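Local coordinates for protein Rab GDP-dissociation inhibitor (Saccharomyces cerevisiae, PDB 2BCG) that inhibits the dissociation of GDP from Rab GTPases such as Sec4 and extracts GDP-bound Ypt7 from vacuolar membranes, serving the yeast secretory pathway, at residues N176-D179 and E180-Y183; T191-F194 and I195-M199. All coordinates share one frame; numbering follows the deposited sequence.

Contact 1 (N176-D179 and E180-Y183)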
loop_
_atom_site.group_PDB
_atom_site.type_symbol
_atom_site.label_atom_id
_atom_site.label_comp_id
_atom_site.label_asym_id
_atom_site.label_seq_id
_atom_site.Cartn_x
_atom_site.Cartn_y
_atom_site.Cartn_z
ATOM N N ASN A 176 -34.188 14.926 7.017
ATOM C CA ASN A 176 -34.397 14.047 8.169
ATOM C C ASN A 176 -33.044 13.671 8.773
ATOM O O ASN A 176 -32.091 13.466 8.031
ATOM C CB ASN A 176 -35.133 12.779 7.745
ATOM C CG ASN A 176 -36.630 12.993 7.500
ATOM O OD1 ASN A 176 -37.143 12.678 6.414
ATOM N ND2 ASN A 176 -37.344 13.465 8.522
ATOM N N THR A 177 -32.971 13.616 10.104
ATOM C CA THR A 177 -31.794 13.095 10.820
ATOM C C THR A 177 -31.810 11.561 10.759
ATOM O O THR A 177 -32.834 10.934 10.432
ATOM C CB THR A 177 -31.779 13.517 12.315
ATOM O OG1 THR A 177 -32.825 12.827 13.011
ATOM C CG2 THR A 177 -31.969 15.033 12.486
ATOM N N MET A 178 -30.671 10.943 11.071
ATOM C CA MET A 178 -30.624 9.498 11.080
ATOM C C MET A 178 -31.543 8.925 12.159
ATOM O O MET A 178 -32.154 7.895 11.933
ATOM C CB MET A 178 -29.186 8.978 11.216
ATOM C CG MET A 178 -29.048 7.547 10.742
ATOM S SD MET A 178 -29.683 7.189 9.086
ATOM C CE MET A 178 -29.798 5.410 9.113
ATOM N N ASP A 179 -31.653 9.593 13.306
ATOM C CA ASP A 179 -32.589 9.150 14.356
ATOM C C ASP A 179 -34.042 9.104 13.853
ATOM O O ASP A 179 -34.784 8.180 14.176
ATOM C CB ASP A 179 -32.509 10.050 15.584
ATOM C CG ASP A 179 -32.458 9.264 16.882
ATOM O OD1 ASP A 179 -32.200 9.897 17.940
ATOM O OD2 ASP A 179 -32.643 8.027 16.849
ATOM N N GLU A 180 -34.426 10.102 13.047
ATOM C CA GLU A 180 -35.753 10.130 12.442
ATOM C C GLU A 180 -35.950 9.015 11.438
ATOM O O GLU A 180 -37.029 8.438 11.347
ATOM C CB GLU A 180 -36.029 11.489 11.794
ATOM C CG GLU A 180 -36.160 12.614 12.809
ATOM C CD GLU A 180 -36.357 13.969 12.154
ATOM O OE1 GLU A 180 -35.934 14.148 10.989
ATOM O OE2 GLU A 180 -36.935 14.853 12.816
ATOM N N VAL A 181 -34.892 8.658 10.707
ATOM C CA VAL A 181 -34.961 7.524 9.810
ATOM C C VAL A 181 -35.183 6.219 10.613
ATOM O O VAL A 181 -36.002 5.376 10.237
ATOM C CB VAL A 181 -33.676 7.425 8.903
ATOM C CG1 VAL A 181 -33.611 6.090 8.199
ATOM C CG2 VAL A 181 -33.626 8.565 7.883
ATOM N N TYR A 182 -34.469 6.084 11.739
ATOM C CA TYR A 182 -34.599 4.910 12.595
ATOM C C TYR A 182 -36.043 4.816 13.118
ATOM O O TYR A 182 -36.638 3.727 13.129
ATOM C CB TYR A 182 -33.606 4.989 13.765
ATOM C CG TYR A 182 -32.113 4.701 13.464
ATOM C CD1 TYR A 182 -31.117 5.368 14.175
ATOM C CD2 TYR A 182 -31.724 3.759 12.501
ATOM C CE1 TYR A 182 -29.741 5.083 13.972
ATOM C CE2 TYR A 182 -30.333 3.463 12.270
ATOM C CZ TYR A 182 -29.369 4.146 13.019
ATOM O OH TYR A 182 -28.019 3.860 12.794
ATOM N N TYR A 183 -36.599 5.975 13.479
ATOM C CA TYR A 183 -37.973 6.061 14.012
ATOM C C TYR A 183 -39.009 5.564 13.015
ATOM O O TYR A 183 -39.918 4.824 13.404
ATOM C CB TYR A 183 -38.294 7.495 14.416
ATOM C CG TYR A 183 -39.486 7.632 15.348
ATOM C CD1 TYR A 183 -39.357 7.373 16.715
ATOM C CD2 TYR A 183 -40.712 8.099 14.870
ATOM C CE1 TYR A 183 -40.453 7.539 17.598
ATOM C CE2 TYR A 183 -41.804 8.256 15.726
ATOM C CZ TYR A 183 -41.662 7.977 17.078
ATOM O OH TYR A 183 -42.736 8.151 17.944
#

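Contact 2 (T191-F194 and I195-M199). With GER (geran-8-yl geran), chain C.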
loop_
_atom_site.group_PDB
_atom_site.type_symbol
_atom_site.label_atom_id
_atom_site.label_comp_id
_atom_site.label_asym_id
_atom_site.label_seq_id
_atom_site.Cartn_x
_atom_site.Cartn_y
_atom_site.Cartn_z
ATOM N N THR A 191 -30.339 -1.718 18.302
ATOM C CA THR A 191 -30.294 -1.835 16.830
ATOM C C THR A 191 -29.670 -0.597 16.209
ATOM O O THR A 191 -28.851 -0.694 15.273
ATOM C CB THR A 191 -31.694 -2.105 16.247
ATOM O OG1 THR A 191 -32.165 -3.352 16.747
ATOM C CG2 THR A 191 -31.686 -2.188 14.750
ATOM N N LYS A 192 -29.999 0.564 16.756
ATOM C CA LYS A 192 -29.376 1.799 16.298
ATOM C C LYS A 192 -27.859 1.691 16.457
ATOM O O LYS A 192 -27.142 2.020 15.511
ATOM C CB LYS A 192 -29.917 3.017 17.037
ATOM C CG LYS A 192 -31.404 3.294 16.861
ATOM C CD LYS A 192 -31.694 4.594 17.608
ATOM C CE LYS A 192 -33.146 4.738 17.982
ATOM N NZ LYS A 192 -33.360 6.070 18.633
ATOM N N GLU A 193 -27.385 1.229 17.626
ATOM C CA GLU A 193 -25.928 1.111 17.911
ATOM C C GLU A 193 -25.272 0.164 16.921
ATOM O O GLU A 193 -24.204 0.464 16.368
ATOM C CB GLU A 193 -25.649 0.646 19.357
ATOM C CG GLU A 193 -24.303 -0.147 19.523
ATOM C CD GLU A 193 -23.956 -0.501 20.967
ATOM O OE1 GLU A 193 -23.842 -1.715 21.315
ATOM O OE2 GLU A 193 -23.782 0.440 21.748
ATOM N N PHE A 194 -25.922 -0.964 16.676
ATOM C CA PHE A 194 -25.411 -1.944 15.720
ATOM C C PHE A 194 -25.292 -1.368 14.304
ATOM O O PHE A 194 -24.248 -1.490 13.646
ATOM C CB PHE A 194 -26.262 -3.212 15.687
ATOM C CG PHE A 194 -25.820 -4.171 14.635
ATOM C CD1 PHE A 194 -24.741 -5.047 14.863
ATOM C CD2 PHE A 194 -26.425 -4.159 13.373
ATOM C CE1 PHE A 194 -24.307 -5.913 13.844
ATOM C CE2 PHE A 194 -25.994 -5.011 12.352
ATOM C CZ PHE A 194 -24.935 -5.898 12.591
ATOM N N ILE A 195 -26.361 -0.746 13.804
ATOM C CA ILE A 195 -26.310 -0.182 12.465
ATOM C C ILE A 195 -25.276 0.933 12.397
ATOM O O ILE A 195 -24.429 0.936 11.484
ATOM C CB ILE A 195 -27.677 0.381 12.022
ATOM C CG1 ILE A 195 -28.661 -0.776 11.890
ATOM C CG2 ILE A 195 -27.543 1.161 10.670
ATOM C CD1 ILE A 195 -30.135 -0.300 11.839
ATOM N N GLY A 196 -25.329 1.853 13.351
ATOM C CA GLY A 196 -24.434 3.012 13.363
ATOM C C GLY A 196 -22.957 2.637 13.473
ATOM O O GLY A 196 -22.126 3.213 12.753
ATOM N N HIS A 197 -22.646 1.684 14.359
ATOM C CA HIS A 197 -21.234 1.370 14.711
ATOM C C HIS A 197 -20.676 0.202 13.937
ATOM O O HIS A 197 -19.494 0.235 13.568
ATOM C CB HIS A 197 -21.060 1.123 16.201
ATOM C CG HIS A 197 -21.343 2.329 17.027
ATOM N ND1 HIS A 197 -20.350 3.047 17.659
ATOM C CD2 HIS A 197 -22.505 2.985 17.275
ATOM C CE1 HIS A 197 -20.889 4.080 18.279
ATOM N NE2 HIS A 197 -22.195 4.069 18.056
ATOM N N ALA A 198 -21.492 -0.824 13.680
ATOM C CA ALA A 198 -21.002 -1.991 12.940
ATOM C C ALA A 198 -21.195 -1.895 11.437
ATOM O O ALA A 198 -20.496 -2.597 10.705
ATOM C CB ALA A 198 -21.631 -3.282 13.451
ATOM N N MET A 199 -22.129 -1.053 10.960
ATOM C CA MET A 199 -22.379 -0.941 9.521
ATOM C C MET A 199 -21.950 0.405 8.957
ATOM O O MET A 199 -21.164 0.449 7.975
ATOM C CB MET A 199 -23.854 -1.228 9.173
ATOM C CG MET A 199 -24.278 -2.641 9.534
ATOM S SD MET A 199 -25.998 -3.017 9.073
ATOM C CE MET A 199 -25.767 -3.210 7.294
HETATM C C1 GER C . -27.452 -7.949 -3.175
HETATM C C2 GER C . -27.087 -9.034 -2.141
HETATM C C3 GER C . -27.864 -9.299 -1.004
HETATM C C4 GER C . -29.158 -8.510 -0.729
HETATM C C5 GER C . -27.438 -10.401 -0.004
HETATM C C6 GER C . -26.188 -10.025 0.819
HETATM C C7 GER C . -26.498 -9.381 2.026
HETATM C C8 GER C . -25.926 -8.198 2.521
HETATM C C9 GER C . -24.867 -7.469 1.684
HETATM C C10 GER C . -26.376 -7.581 3.868
HETATM C C11 GER C . -25.562 -7.945 5.131
HETATM C C12 GER C . -26.405 -7.782 6.242
HETATM C C13 GER C . -26.197 -7.313 7.549
HETATM C C14 GER C . -24.818 -6.845 8.040
HETATM C C15 GER C . -27.408 -7.271 8.502
HETATM C C16 GER C . -27.087 -7.635 9.958
HETATM C C17 GER C . -28.030 -8.517 10.490
HETATM C C18 GER C . -28.208 -8.958 11.810
HETATM C C19 GER C . -27.327 -8.502 12.980
HETATM C C20 GER C . -29.332 -9.939 12.109
#

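Contact 1 (N176-D179 and E180-Y183)
The extended side chain of Glu180 reaches back to the start of its own helix, where OE1 takes two hydrogen bonds. Asn176 ND2 lies 2.9 Å from Glu180 OE1 in an almost straight bond (177°), with the oxygen in the plane of the amide. The backbone N of Thr177 reaches the same Glu180 OE1 at 3.1 Å from the opposite face of the carboxylate, both donors standing well out of its plane. In return, Thr177 OG1 accepts from Glu180 N at 3.2 Å. This reciprocal pair is a capping box, with Thr177 as N-cap of helix 178-184. OG1 sits between the backbone N and the carbonyl carbon (chi1 70°), a rotation that turns it to the amide of the first turn.

Deeper in, Met178 bends at chi2 (52°) and runs across the ring of Tyr182. Its CG lies over one face near the rim, Met178 SD stands above the same ring 5.1 Å from the centroid in a Met-aromatic contact, and Met178 CE closes to 3.7 Å from Tyr182 CE2. Met178 CE also lies 4.0 Å from Val181 CG1. A serine in place of Tyr182 would probably open a gap beside the Met178 thioether, leaving it freer to turn, and deprive the hydroxyl of Tyr207 of a hydrogen-bond partner.

Backbone bonds from Val181 N to Thr177 O, Tyr182 N to Met178 O and Tyr183 N to Asp179 O build the turn that sets these side chains in place. Farther out, Asp172 N holds Asn176 OD1 and so helps fix the amide that grips Glu180, while Phe153 of helix 144-159 and Ala212 of helix 212-229 pack against both Met178 and Val181.

Contact 2 (T191-F194 and I195-M199)
Ala198 presents its methyl to one face of the Phe194 ring, a CH-pi contact with Ala198 CB 4.1 Å from the centroid and 3.8 Å from Phe194 CE1. Met199 fits beside the same ring from an oblique direction in a Met-aromatic contact, its SD 3.8 Å from Phe194 CE2. With CG anti to the backbone N (chi1 175°), the Phe194 ring stands out from the side of the helix, where its far rim meets the isoprenoid: Phe194 CZ is 3.6 Å from C19, a terminal methyl of the geranylgeranyl chain. Met199, bent at chi3 (75°), lays CE 3.8 Å from C14 of the lipid, the side methyl one isoprene unit further in. Phe194 and Met199 thus form part of the wall of the lipid pocket and touch neighbouring isoprene units.

In the backbone that carries them the helix widens into a pi-type turn at residues 195-199. Phe194 O accepts from Ala198 N at 2.8 Å and, weakly, from Met199 N, while Met199 N also bonds to Ile195 O. One turn back, Ile195 CD1 nestles against Thr191 CG2 at 3.8 Å, and the His197 ring brings an edge to Glu193 O.

Ile195 and Met199 both press on Met150 of helix 144-159 and also touch helix 212-229; His197 is held by Asp205 and by Asp344, the latter just before strand 345-351.

How the contacts relate
Contact 1 comes first along the chain, on helix 178-184, and contact 2 follows on the next helix, 189-199; their centres lie 13 Å apart. The two helices touch directly. Asp179 OD2 forms a salt bridge with Lys192 NZ at 2.7 Å, and Tyr182 OH packs on the second helix, 3.5 Å from Ile195 CG2. Both contacts lean on helices 144-159 and 212-229, making them parts of one helical bundle. Within it their roles differ: contact 2 lines the geranylgeranyl pocket with Phe194 and Met199, whereas the side chain of Met178 in contact 1 stays about 12 Å from a bound lipid and probably belongs to a layer behind that lining.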